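PDB 1H4V: histidyl-trna synthetase from Thermus thermophilus, which catalyses the ATP-dependent attachment of L-histidine to tRNA(His), releasing AMP and diphosphate, and works as a homodimer. Local coordinates for residues Gly14-Leu17 against Arg18-Arg22; Glu81-Ala84 against Ala85-Ala89; Leu146-Glu149 against Cys150-Leu154; Gly286-Asp289 against Gly290-Glu293; Val341-Ala344 against Phe345-Ala348. One frame throughout, in Å; residues are numbered along the deposited sequence.

Interaction 1 (Gly14-Leu17 against Arg18-Arg22); sequences GKEL and RMHQR. With SO4 (sulfate ion), chain B.
Leu-17 and Gln-21 press together one turn apart near the start of helix 14-33. The place of this long helix at the dimer interface is consistent with the motif 1 helix of class II synthetases. The Leu-17/Gln-21 side is the tight one. Leu-17 CD2 sits 3.6 Å from Gln-21 CG, and the two chains cross at a slant. Gln-21 NE2 goes on to bond Glu-38 of the second subunit, which also packs on Leu-17. Regular helix bonds run beneath, among them Met-19 N to Lys-15 O at 2.8 Å.

The other side is more open to solvent and carries charge. Arg-18 and Arg-22 share a sulfate, probably from the crystallisation liquor. Arg-18 bends at chi3 (55°), which turns the edge of its guanidinium to the anion. Its NE meets sulfate O4 at 2.6 Å, and its NH2 meets sulfate O1 at 2.9 Å. Arg-22 NE takes sulfate O2, while its NH2 makes a weak bond to O1, so O1 serves both arginines. The Lys-15 chain crosses that of Arg-18, its CG passing near NH1, and NZ goes on to Glu-325.

Glu-16 and His-20 point the same way without direct bonding, Glu-16 OE2 being 4.2 Å from His-20 NE2. Glu-16 OE1 pairs with Lys-10. A water lies between OE2 and the ring, in the plane of the imidazole and 2.7 Å from His-20 NE2.

Interaction 2 (Glu81-Ala84 against Ala85-Ala89); sequences EGTA and AMVRA
Met-86 reaches back along the helix and lays its side chain against Gly-82. Its CG stands beside the backbone N (chi1 -66°), which brings it 3.3 Å from Gly-82 O. SD follows, 3.6 Å from Gly-82 O, and a turn at chi3 swings CE away from the glycine. The same Gly-82 O accepts the Met-86 N-H at 3.0 Å.

Thr-83 and Val-87 stand one turn apart, and their CG2 methyls come within 4.3 Å of each other. Val-87 CG2 also rests 3.3 Å from Thr-83 O, the acceptor for Val-87 N.

All this lies at the start of helix 83-92 in the class II catalytic domain. The helix packs on strand 123-132 of the largely antiparallel central sheet, where Met-86 and Thr-83 touch Asn-128 and Glu-130. With an alanine in place of Met-86, a gap would probably open between Gly-82 and that strand.

Glu-81, just ahead of the first turn, supplies a capping bond. Its OE2 accepts from Ala-84 N at 2.7 Å, met almost straight along the C-O bond, while OE1 forms a salt bridge with Lys-52. Ala-84 O in turn accepts from Arg-88 N at 2.9 Å. The Arg-88 chain bends at chi2 and chi3 and leads away from this turn. Its guanidinium forms salt bridges with Glu-45 and Glu-92 of its own chain and with Asp-11 of the second subunit.

Interaction 3 (Leu146-Glu149 against Cys150-Leu154); sequences LLYE and CLKEL
Tyr-148 and Lys-152 belong to the last turns of helix 137-153, which lies against the central sheet of the class II catalytic domain. Their side chains run side by side and point the same way. Tyr-148 has CG anti to its N (chi1 -175°), and its ring presents one face to the lysine. Lys-152 CD lies over that face, 4.2 Å from the Tyr-148 ring centroid and 26° off the normal, a CH-pi contact. Lys-152 CE comes 3.5 Å from Tyr-148 OH. Bends at chi2 and chi4 steer the lysine, and its NZ makes a weak bond to Leu-156 O. A serine in place of Tyr-148 would probably take away the aromatic face under the Lys-152 methylenes and leave that chain freer to turn.

Leu-147 and Leu-151 occupy the side facing the sheet. Their CD1 atoms meet at 4.1 Å. Leu-147 also packs on Phe-269, Phe-305 and Phe-307, and Leu-151 on Val-271. Cys-150 reaches helix 14-33 at Val-30 and Leu-31. Backbone bonds tie the turns together, such as Glu-153 N to Glu-149 O at 2.8 Å.

On a third side Glu-149 and Glu-153 cross, with carboxylate planes 76° apart. Both pack on Pro-353 of the second subunit. Glu-149 OE1 is modelled 2.9 Å from Glu-153 OE1, two acceptors close together. Glu-153 OE2 also makes a weak, long ion pair with Lys-29. If the modelled distance is right, each charge is likely to disfavour the other, and one carboxylate may take up a proton more readily than usual.

Interaction 4 (Gly286-Asp289 against Gly290-Glu293); sequences GRYD and GLSE
Tyr-288 and Leu-291 meet at the two ends of a type I beta turn. Leu-291 N donates to Tyr-288 O. The bond is weak and long, 3.5 Å, but nearly straight at 171°. The side chains also touch, with Tyr-288 CD1 4.2 Å from Leu-291 CB. A water sits by the turn, 3.0 Å from Tyr-288 O, and accepts from Ser-292 N at 2.9 Å. Gly-290 takes the N-cap position, so the turn passes directly into helix 291-294.

The next shell holds the turn from its strand side. Asp-289 has CG beside its own backbone N (chi1 -59°), which sends the carboxylate back to Arg-287. Arg-287 NH1 meets the syn lone pair of Asp-289 OD2 at 3.2 Å, in a salt bridge where the oxygen lies close to the guanidinium plane. That oxygen also accepts from Gly-302 N. The buried carboxylate thus has both a charged and a neutral donor. Arg-287 is fixed in turn by Asp-140, through NH2, and by Ser-134 O, through NH1. Ser-292 OG bonds Pro-298 O.

Further back, Gly-286 has backbone angles that would drive a CB into the preceding carbonyl oxygen. It pairs with Gly-304 in the sheet.

Strand 281-287 runs between strands 302-308 and 267-272 in the central sheet of the catalytic domain. The chain leaves it through this turn. Helix 83-92 then packs on the result: Thr-83 touches Tyr-288 and Leu-291, Val-87 touches Leu-291, and Leu-91 touches Ser-292.

Interaction 5 (Val341-Ala344 against Phe345-Ala348); sequences VAEA and FYLA
Tyr-346 folds back over Ala-342, one turn earlier on helix 338-351. This helix is the crossover of a beta-alpha-beta unit in the anticodon-binding domain, between strands 331-335 and 357-359.

Among the backbone bonds, Tyr-346 N donates to Ala-342 O at 2.9 Å, in the carbonyl plane. Leu-347 N to Glu-343 O and Ala-348 N to Ala-344 O continue the helix.

The apolar contacts are few. Ala-342 CB lies 4.0 Å from Tyr-346 CZ. Ala-344 and Ala-348 pack instead on Leu-333 and Tyr-359 of the flanking strands. Phe-345 leads away to Leu-247 of the second subunit.

The remaining contacts set oxygen atoms against the tyrosine ring. CG of Tyr-346 stands beside the backbone N (chi1 -58°), and this places the ring face on Ala-342 O, which sits 3.1 Å above the plane and over its centre. Glu-343 comes to the ring edge, with OE1 3.8 Å from Tyr-346 CD1. Carboxylate and ring planes are 84° apart. Each polar end has its main partner on the second subunit: Glu-343 OE1 pairs with Arg-246, and Tyr-346 OH bonds His-243.

A carbonyl oxygen over the electron-rich ring face probably gains little by itself. The carboxylate at the ring's hydrogen-bearing edge is likely to be mildly attractive. The hydroxyl bond across the dimer is likely to help hold the ring in this pose.

The five contacts follow one another along the chain without overlap. Interactions 1 to 4 belong to the catalytic part, and interaction 5 to the anticodon-binding domain, with centres 31 to 60 Å from the others. Interactions 2 and 4 touch, helix 83-92 packing on the turn where strand 281-287 leaves the central sheet. Their centres are 11 Å apart. Interactions 1 and 3, centres 18 Å apart, lie on helices 14-33 and 137-153, which pack together. Interactions 1, 2, 3 and 5 all reach the second subunit, so dimer contacts are spread over both domains. Interaction 4 touches no other chain.

Interaction 1 (Gly14-Leu17 against Arg18-Arg22)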
loop_
_atom_site.group_PDB
_atom_site.type_symbol
_atom_site.label_atom_id
_atom_site.label_comp_id
_atom_site.label_asym_id
_atom_site.label_seq_id
_atom_site.Cartn_x
_atom_site.Cartn_y
_atom_site.Cartn_z
ATOM N N GLY A 14 -11.553 -3.308 8.756
ATOM C CA GLY A 14 -12.431 -2.539 9.628
ATOM C C GLY A 14 -11.822 -1.214 10.087
ATOM O O GLY A 14 -11.097 -0.540 9.345
ATOM N N LYS A 15 -12.095 -0.836 11.326
ATOM C CA LYS A 15 -11.580 0.424 11.847
ATOM C C LYS A 15 -10.064 0.584 11.899
ATOM O O LYS A 15 -9.540 1.659 11.611
ATOM C CB LYS A 15 -12.189 0.700 13.223
ATOM C CG LYS A 15 -13.638 1.143 13.092
ATOM C CD LYS A 15 -14.305 1.428 14.414
ATOM C CE LYS A 15 -15.715 1.948 14.165
ATOM N NZ LYS A 15 -16.465 2.141 15.426
ATOM N N GLU A 16 -9.355 -0.469 12.265
ATOM C CA GLU A 16 -7.905 -0.394 12.341
ATOM C C GLU A 16 -7.334 0.010 10.984
ATOM O O GLU A 16 -6.469 0.879 10.896
ATOM C CB GLU A 16 -7.343 -1.746 12.777
ATOM C CG GLU A 16 -5.845 -1.856 12.635
ATOM C CD GLU A 16 -5.167 -2.362 13.887
ATOM O OE1 GLU A 16 -5.435 -3.509 14.306
ATOM O OE2 GLU A 16 -4.356 -1.598 14.451
ATOM N N LEU A 17 -7.823 -0.621 9.923
ATOM C CA LEU A 17 -7.349 -0.304 8.582
ATOM C C LEU A 17 -7.684 1.149 8.245
ATOM O O LEU A 17 -6.846 1.889 7.712
ATOM C CB LEU A 17 -8.023 -1.210 7.551
ATOM C CG LEU A 17 -7.314 -1.575 6.243
ATOM C CD1 LEU A 17 -8.382 -1.727 5.157
ATOM C CD2 LEU A 17 -6.302 -0.532 5.836
ATOM N N ARG A 18 -8.918 1.549 8.551
ATOM C CA ARG A 18 -9.361 2.897 8.247
ATOM C C ARG A 18 -8.518 3.936 8.981
ATOM O O ARG A 18 -8.231 5.002 8.439
ATOM C CB ARG A 18 -10.853 3.047 8.558
ATOM C CG ARG A 18 -11.756 2.403 7.492
ATOM C CD ARG A 18 -13.222 2.345 7.933
ATOM N NE ARG A 18 -13.724 3.665 8.311
ATOM C CZ ARG A 18 -14.666 3.870 9.226
ATOM N NH1 ARG A 18 -15.205 2.836 9.859
ATOM N NH2 ARG A 18 -15.072 5.101 9.505
ATOM N N MET A 19 -8.099 3.610 10.197
ATOM C CA MET A 19 -7.268 4.524 10.959
ATOM C C MET A 19 -5.914 4.685 10.249
ATOM O O MET A 19 -5.418 5.796 10.103
ATOM C CB MET A 19 -7.060 4.000 12.379
ATOM C CG MET A 19 -6.444 5.022 13.306
ATOM S SD MET A 19 -7.345 6.606 13.273
ATOM C CE MET A 19 -8.693 6.238 14.366
ATOM N N HIS A 20 -5.331 3.574 9.800
ATOM C CA HIS A 20 -4.054 3.602 9.092
ATOM C C HIS A 20 -4.165 4.412 7.805
ATOM O O HIS A 20 -3.254 5.172 7.452
ATOM C CB HIS A 20 -3.583 2.184 8.730
ATOM C CG HIS A 20 -2.888 1.469 9.844
ATOM N ND1 HIS A 20 -1.829 0.608 9.628
ATOM C CD2 HIS A 20 -3.087 1.491 11.185
ATOM C CE1 HIS A 20 -1.406 0.137 10.786
ATOM N NE2 HIS A 20 -2.152 0.655 11.746
ATOM N N GLN A 21 -5.273 4.236 7.092
ATOM C CA GLN A 21 -5.473 4.950 5.838
ATOM C C GLN A 21 -5.636 6.449 6.063
ATOM O O GLN A 21 -5.221 7.246 5.227
ATOM C CB GLN A 21 -6.683 4.382 5.089
ATOM C CG GLN A 21 -6.522 2.889 4.789
ATOM C CD GLN A 21 -7.711 2.276 4.095
ATOM O OE1 GLN A 21 -8.851 2.497 4.493
ATOM N NE2 GLN A 21 -7.452 1.477 3.062
ATOM N N ARG A 22 -6.227 6.832 7.191
ATOM C CA ARG A 22 -6.412 8.240 7.496
ATOM C C ARG A 22 -5.056 8.866 7.769
ATOM O O ARG A 22 -4.732 9.945 7.267
ATOM C CB ARG A 22 -7.307 8.421 8.724
ATOM C CG ARG A 22 -8.785 8.361 8.434
ATOM C CD ARG A 22 -9.530 9.257 9.402
ATOM N NE ARG A 22 -10.975 9.194 9.228
ATOM C CZ ARG A 22 -11.830 9.980 9.875
ATOM N NH1 ARG A 22 -11.372 10.885 10.728
ATOM N NH2 ARG A 22 -13.139 9.849 9.681
HETATM S S SO4 B . -13.082 6.918 6.714
HETATM O O1 SO4 B . -14.019 7.228 7.812
HETATM O O2 SO4 B . -11.878 7.758 6.840
HETATM O O3 SO4 B . -13.714 7.179 5.411
HETATM O O4 SO4 B . -12.708 5.492 6.788
HETATM O O HOH W 1 -2.820 0.299 14.311
#

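Interaction 2 (Glu81-Ala84 against Ala85-Ala89)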
loop_
_atom_site.group_PDB
_atom_site.type_symbol
_atom_site.label_atom_id
_atom_site.label_comp_id
_atom_site.label_asym_id
_atom_site.label_seq_id
_atom_site.Cartn_x
_atom_site.Cartn_y
_atom_site.Cartn_z
ATOM N N GLU A 81 14.105 -0.158 6.976
ATOM C CA GLU A 81 14.016 1.296 7.126
ATOM C C GLU A 81 13.704 1.892 5.761
ATOM O O GLU A 81 13.801 1.213 4.745
ATOM C CB GLU A 81 15.351 1.874 7.611
ATOM C CG GLU A 81 16.475 1.694 6.598
ATOM C CD GLU A 81 17.627 2.658 6.815
ATOM O OE1 GLU A 81 18.216 2.644 7.918
ATOM O OE2 GLU A 81 17.943 3.433 5.882
ATOM N N GLY A 82 13.363 3.172 5.735
ATOM C CA GLY A 82 13.048 3.803 4.470
ATOM C C GLY A 82 14.132 4.653 3.841
ATOM O O GLY A 82 14.276 4.657 2.614
ATOM N N THR A 83 14.901 5.354 4.673
ATOM C CA THR A 83 15.944 6.269 4.194
ATOM C C THR A 83 16.944 5.717 3.189
ATOM O O THR A 83 17.094 6.286 2.110
ATOM C CB THR A 83 16.733 6.901 5.367
ATOM O OG1 THR A 83 15.814 7.451 6.323
ATOM C CG2 THR A 83 17.636 8.035 4.850
ATOM N N ALA A 84 17.627 4.625 3.529
ATOM C CA ALA A 84 18.604 4.041 2.614
ATOM C C ALA A 84 17.974 3.662 1.271
ATOM O O ALA A 84 18.590 3.840 0.221
ATOM C CB ALA A 84 19.265 2.818 3.242
ATOM N N ALA A 85 16.754 3.139 1.309
ATOM C CA ALA A 85 16.049 2.745 0.087
ATOM C C ALA A 85 15.743 3.962 -0.779
ATOM O O ALA A 85 15.846 3.906 -2.002
ATOM C CB ALA A 85 14.757 2.026 0.434
ATOM N N MET A 86 15.367 5.063 -0.142
ATOM C CA MET A 86 15.050 6.288 -0.872
ATOM C C MET A 86 16.303 6.899 -1.469
ATOM O O MET A 86 16.279 7.345 -2.615
ATOM C CB MET A 86 14.320 7.275 0.047
ATOM C CG MET A 86 12.953 6.722 0.435
ATOM S SD MET A 86 12.137 7.495 1.817
ATOM C CE MET A 86 11.355 8.896 0.968
ATOM N N VAL A 87 17.392 6.903 -0.704
ATOM C CA VAL A 87 18.669 7.426 -1.199
ATOM C C VAL A 87 19.121 6.556 -2.375
ATOM O O VAL A 87 19.623 7.064 -3.376
ATOM C CB VAL A 87 19.773 7.379 -0.119
ATOM C CG1 VAL A 87 21.129 7.702 -0.750
ATOM C CG2 VAL A 87 19.464 8.363 0.995
ATOM N N ARG A 88 18.923 5.244 -2.247
ATOM C CA ARG A 88 19.292 4.299 -3.293
ATOM C C ARG A 88 18.476 4.585 -4.552
ATOM O O ARG A 88 18.952 4.387 -5.670
ATOM C CB ARG A 88 19.059 2.864 -2.803
ATOM C CG ARG A 88 19.623 1.749 -3.697
ATOM C CD ARG A 88 18.712 1.468 -4.888
ATOM N NE ARG A 88 17.365 1.112 -4.452
ATOM C CZ ARG A 88 16.268 1.316 -5.172
ATOM N NH1 ARG A 88 16.353 1.873 -6.369
ATOM N NH2 ARG A 88 15.086 0.986 -4.685
ATOM N N ALA A 89 17.247 5.059 -4.372
ATOM C CA ALA A 89 16.389 5.381 -5.509
ATOM C C ALA A 89 16.815 6.708 -6.152
ATOM O O ALA A 89 16.806 6.840 -7.375
ATOM C CB ALA A 89 14.920 5.454 -5.065
#

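Interaction 3 (Leu146-Glu149 against Cys150-Leu154)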
loop_
_atom_site.group_PDB
_atom_site.type_symbol
_atom_site.label_atom_id
_atom_site.label_comp_id
_atom_site.label_asym_id
_atom_site.label_seq_id
_atom_site.Cartn_x
_atom_site.Cartn_y
_atom_site.Cartn_z
ATOM N N LEU A 146 7.263 19.880 9.261
ATOM C CA LEU A 146 6.431 18.958 8.489
ATOM C C LEU A 146 5.971 17.764 9.336
ATOM O O LEU A 146 4.815 17.351 9.247
ATOM C CB LEU A 146 7.179 18.449 7.254
ATOM C CG LEU A 146 7.237 19.364 6.027
ATOM C CD1 LEU A 146 7.961 18.650 4.910
ATOM C CD2 LEU A 146 5.833 19.740 5.576
ATOM N N LEU A 147 6.873 17.215 10.146
ATOM C CA LEU A 147 6.536 16.095 11.008
ATOM C C LEU A 147 5.557 16.586 12.058
ATOM O O LEU A 147 4.531 15.953 12.320
ATOM C CB LEU A 147 7.789 15.537 11.688
ATOM C CG LEU A 147 7.538 14.539 12.817
ATOM C CD1 LEU A 147 6.747 13.344 12.282
ATOM C CD2 LEU A 147 8.871 14.097 13.410
ATOM N N TYR A 148 5.874 17.728 12.651
ATOM C CA TYR A 148 5.015 18.326 13.664
ATOM C C TYR A 148 3.601 18.491 13.087
ATOM O O TYR A 148 2.616 18.106 13.719
ATOM C CB TYR A 148 5.593 19.684 14.069
ATOM C CG TYR A 148 4.868 20.377 15.193
ATOM C CD1 TYR A 148 4.850 19.836 16.475
ATOM C CD2 TYR A 148 4.214 21.590 14.981
ATOM C CE1 TYR A 148 4.202 20.487 17.520
ATOM C CE2 TYR A 148 3.563 22.246 16.015
ATOM C CZ TYR A 148 3.562 21.690 17.283
ATOM O OH TYR A 148 2.931 22.346 18.314
ATOM N N GLU A 149 3.518 19.049 11.876
ATOM C CA GLU A 149 2.246 19.269 11.187
ATOM C C GLU A 149 1.463 17.986 10.887
ATOM O O GLU A 149 0.258 17.936 11.117
ATOM C CB GLU A 149 2.476 20.028 9.878
ATOM C CG GLU A 149 2.122 21.501 9.946
ATOM C CD GLU A 149 0.621 21.743 10.091
ATOM O OE1 GLU A 149 -0.129 21.493 9.117
ATOM O OE2 GLU A 149 0.192 22.183 11.182
ATOM N N CYS A 150 2.128 16.964 10.352
ATOM C CA CYS A 150 1.440 15.712 10.061
ATOM C C CYS A 150 0.693 15.266 11.304
ATOM O O CYS A 150 -0.484 14.909 11.241
ATOM C CB CYS A 150 2.423 14.601 9.682
ATOM S SG CYS A 150 3.194 14.718 8.064
ATOM N N LEU A 151 1.389 15.298 12.437
ATOM C CA LEU A 151 0.823 14.870 13.709
ATOM C C LEU A 151 -0.260 15.801 14.234
ATOM O O LEU A 151 -1.267 15.345 14.770
ATOM C CB LEU A 151 1.932 14.727 14.753
ATOM C CG LEU A 151 3.112 13.823 14.382
ATOM C CD1 LEU A 151 4.181 13.916 15.471
ATOM C CD2 LEU A 151 2.636 12.390 14.208
ATOM N N LYS A 152 -0.050 17.103 14.086
ATOM C CA LYS A 152 -1.025 18.080 14.549
ATOM C C LYS A 152 -2.310 17.958 13.739
ATOM O O LYS A 152 -3.398 18.032 14.292
ATOM C CB LYS A 152 -0.465 19.498 14.411
ATOM C CG LYS A 152 -0.742 20.397 15.601
ATOM C CD LYS A 152 0.145 20.027 16.778
ATOM C CE LYS A 152 -0.176 20.862 18.015
ATOM N NZ LYS A 152 -1.523 20.552 18.576
ATOM N N GLU A 153 -2.176 17.762 12.427
ATOM C CA GLU A 153 -3.333 17.630 11.544
ATOM C C GLU A 153 -4.152 16.391 11.870
ATOM O O GLU A 153 -5.343 16.337 11.568
ATOM C CB GLU A 153 -2.889 17.569 10.084
ATOM C CG GLU A 153 -2.293 18.866 9.563
ATOM C CD GLU A 153 -3.341 19.914 9.210
ATOM O OE1 GLU A 153 -2.977 21.111 9.151
ATOM O OE2 GLU A 153 -4.517 19.548 8.977
ATOM N N LEU A 154 -3.510 15.394 12.480
ATOM C CA LEU A 154 -4.194 14.164 12.854
ATOM C C LEU A 154 -5.051 14.391 14.089
ATOM O O LEU A 154 -5.845 13.532 14.461
ATOM C CB LEU A 154 -3.184 13.046 13.132
ATOM C CG LEU A 154 -2.404 12.521 11.930
ATOM C CD1 LEU A 154 -1.353 11.553 12.401
ATOM C CD2 LEU A 154 -3.347 11.856 10.950
#

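Interaction 4 (Gly286-Asp289 against Gly290-Glu293)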
loop_
_atom_site.group_PDB
_atom_site.type_symbol
_atom_site.label_atom_id
_atom_site.label_comp_id
_atom_site.label_asym_id
_atom_site.label_seq_id
_atom_site.Cartn_x
_atom_site.Cartn_y
_atom_site.Cartn_z
ATOM N N GLY A 286 16.518 13.581 11.176
ATOM C CA GLY A 286 17.648 14.482 11.178
ATOM C C GLY A 286 18.441 14.400 9.896
ATOM O O GLY A 286 18.037 13.741 8.941
ATOM N N ARG A 287 19.583 15.076 9.892
ATOM C CA ARG A 287 20.460 15.141 8.735
ATOM C C ARG A 287 21.387 13.924 8.686
ATOM O O ARG A 287 21.820 13.420 9.726
ATOM C CB ARG A 287 21.233 16.465 8.806
ATOM C CG ARG A 287 22.177 16.755 7.660
ATOM C CD ARG A 287 22.569 18.225 7.699
ATOM N NE ARG A 287 21.481 19.096 7.250
ATOM C CZ ARG A 287 21.107 19.214 5.976
ATOM N NH1 ARG A 287 21.733 18.520 5.029
ATOM N NH2 ARG A 287 20.117 20.027 5.636
ATOM N N TYR A 288 21.679 13.452 7.479
ATOM C CA TYR A 288 22.527 12.271 7.286
ATOM C C TYR A 288 23.357 12.359 6.012
ATOM O O TYR A 288 23.239 11.511 5.124
ATOM C CB TYR A 288 21.651 11.032 7.212
ATOM C CG TYR A 288 20.517 11.190 6.229
ATOM C CD1 TYR A 288 20.717 11.001 4.858
ATOM C CD2 TYR A 288 19.248 11.574 6.664
ATOM C CE1 TYR A 288 19.688 11.194 3.953
ATOM C CE2 TYR A 288 18.213 11.770 5.766
ATOM C CZ TYR A 288 18.440 11.581 4.414
ATOM O OH TYR A 288 17.427 11.809 3.521
ATOM N N ASP A 289 24.226 13.356 5.948
ATOM C CA ASP A 289 25.052 13.597 4.773
ATOM C C ASP A 289 25.993 12.519 4.210
ATOM O O ASP A 289 26.316 12.567 3.025
ATOM C CB ASP A 289 25.822 14.905 4.990
ATOM C CG ASP A 289 24.885 16.096 5.221
ATOM O OD1 ASP A 289 25.376 17.191 5.564
ATOM O OD2 ASP A 289 23.652 15.931 5.060
ATOM N N GLY A 290 26.423 11.547 5.006
ATOM C CA GLY A 290 27.328 10.540 4.464
ATOM C C GLY A 290 26.763 9.194 4.012
ATOM O O GLY A 290 27.518 8.289 3.653
ATOM N N LEU A 291 25.441 9.056 4.006
ATOM C CA LEU A 291 24.813 7.800 3.621
ATOM C C LEU A 291 24.949 7.466 2.135
ATOM O O LEU A 291 25.130 6.301 1.769
ATOM C CB LEU A 291 23.328 7.809 4.027
ATOM C CG LEU A 291 22.478 6.605 3.612
ATOM C CD1 LEU A 291 22.981 5.346 4.282
ATOM C CD2 LEU A 291 21.041 6.861 3.999
ATOM N N SER A 292 24.861 8.479 1.280
ATOM C CA SER A 292 24.972 8.263 -0.158
ATOM C C SER A 292 26.311 7.635 -0.546
ATOM O O SER A 292 26.356 6.650 -1.280
ATOM C CB SER A 292 24.793 9.586 -0.898
ATOM O OG SER A 292 24.887 9.390 -2.299
ATOM N N GLU A 293 27.403 8.216 -0.062
ATOM C CA GLU A 293 28.735 7.696 -0.366
ATOM C C GLU A 293 28.870 6.272 0.152
ATOM O O GLU A 293 29.545 5.433 -0.448
ATOM C CB GLU A 293 29.803 8.608 0.250
ATOM C CG GLU A 293 30.045 9.873 -0.572
ATOM C CD GLU A 293 30.579 11.037 0.246
ATOM O OE1 GLU A 293 29.789 11.650 1.002
ATOM O OE2 GLU A 293 31.790 11.345 0.131
HETATM O O HOH W 2 23.961 11.061 2.196
#

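Interaction 5 (Val341-Ala344 against Phe345-Ala348)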
loop_
_atom_site.group_PDB
_atom_site.type_symbol
_atom_site.label_atom_id
_atom_site.label_comp_id
_atom_site.label_asym_id
_atom_site.label_seq_id
_atom_site.Cartn_x
_atom_site.Cartn_y
_atom_site.Cartn_z
ATOM N N VAL A 341 -34.262 -13.714 -5.947
ATOM C CA VAL A 341 -32.865 -13.629 -5.522
ATOM C C VAL A 341 -31.999 -13.219 -6.718
ATOM O O VAL A 341 -31.194 -12.298 -6.634
ATOM C CB VAL A 341 -32.373 -14.987 -4.992
ATOM C CG1 VAL A 341 -30.880 -14.927 -4.697
ATOM C CG2 VAL A 341 -33.154 -15.379 -3.758
ATOM N N ALA A 342 -32.190 -13.900 -7.840
ATOM C CA ALA A 342 -31.444 -13.594 -9.053
ATOM C C ALA A 342 -31.789 -12.195 -9.558
ATOM O O ALA A 342 -30.913 -11.446 -9.989
ATOM C CB ALA A 342 -31.758 -14.614 -10.127
ATOM N N GLU A 343 -33.070 -11.851 -9.509
ATOM C CA GLU A 343 -33.515 -10.544 -9.965
ATOM C C GLU A 343 -32.923 -9.438 -9.088
ATOM O O GLU A 343 -32.657 -8.339 -9.565
ATOM C CB GLU A 343 -35.045 -10.464 -9.942
ATOM C CG GLU A 343 -35.747 -11.544 -10.741
ATOM C CD GLU A 343 -35.406 -11.523 -12.224
ATOM O OE1 GLU A 343 -35.275 -10.417 -12.800
ATOM O OE2 GLU A 343 -35.288 -12.622 -12.818
ATOM N N ALA A 344 -32.716 -9.725 -7.806
ATOM C CA ALA A 344 -32.141 -8.730 -6.904
ATOM C C ALA A 344 -30.695 -8.464 -7.322
ATOM O O ALA A 344 -30.203 -7.327 -7.263
ATOM C CB ALA A 344 -32.185 -9.228 -5.470
ATOM N N PHE A 345 -30.026 -9.529 -7.748
ATOM C CA PHE A 345 -28.649 -9.456 -8.196
ATOM C C PHE A 345 -28.580 -8.651 -9.487
ATOM O O PHE A 345 -27.731 -7.779 -9.626
ATOM C CB PHE A 345 -28.111 -10.881 -8.397
ATOM C CG PHE A 345 -26.847 -10.960 -9.212
ATOM C CD1 PHE A 345 -25.715 -10.221 -8.862
ATOM C CD2 PHE A 345 -26.768 -11.826 -10.298
ATOM C CE1 PHE A 345 -24.523 -10.351 -9.576
ATOM C CE2 PHE A 345 -25.572 -11.964 -11.022
ATOM C CZ PHE A 345 -24.451 -11.228 -10.659
ATOM N N TYR A 346 -29.490 -8.920 -10.417
ATOM C CA TYR A 346 -29.501 -8.208 -11.703
ATOM C C TYR A 346 -29.742 -6.725 -11.507
ATOM O O TYR A 346 -29.131 -5.902 -12.181
ATOM C CB TYR A 346 -30.584 -8.761 -12.624
ATOM C CG TYR A 346 -30.443 -10.234 -12.906
ATOM C CD1 TYR A 346 -31.557 -11.013 -13.199
ATOM C CD2 TYR A 346 -29.196 -10.854 -12.879
ATOM C CE1 TYR A 346 -31.434 -12.372 -13.452
ATOM C CE2 TYR A 346 -29.062 -12.211 -13.134
ATOM C CZ TYR A 346 -30.187 -12.966 -13.419
ATOM O OH TYR A 346 -30.066 -14.317 -13.676
ATOM N N LEU A 347 -30.640 -6.390 -10.585
ATOM C CA LEU A 347 -30.954 -4.996 -10.305
ATOM C C LEU A 347 -29.767 -4.302 -9.636
ATOM O O LEU A 347 -29.384 -3.208 -10.033
ATOM C CB LEU A 347 -32.198 -4.894 -9.408
ATOM C CG LEU A 347 -32.549 -3.482 -8.924
ATOM C CD1 LEU A 347 -32.705 -2.552 -10.114
ATOM C CD2 LEU A 347 -33.839 -3.529 -8.099
ATOM N N ALA A 348 -29.186 -4.935 -8.620
ATOM C CA ALA A 348 -28.038 -4.344 -7.941
ATOM C C ALA A 348 -26.890 -4.119 -8.942
ATOM O O ALA A 348 -26.234 -3.077 -8.922
ATOM C CB ALA A 348 -27.578 -5.245 -6.799
#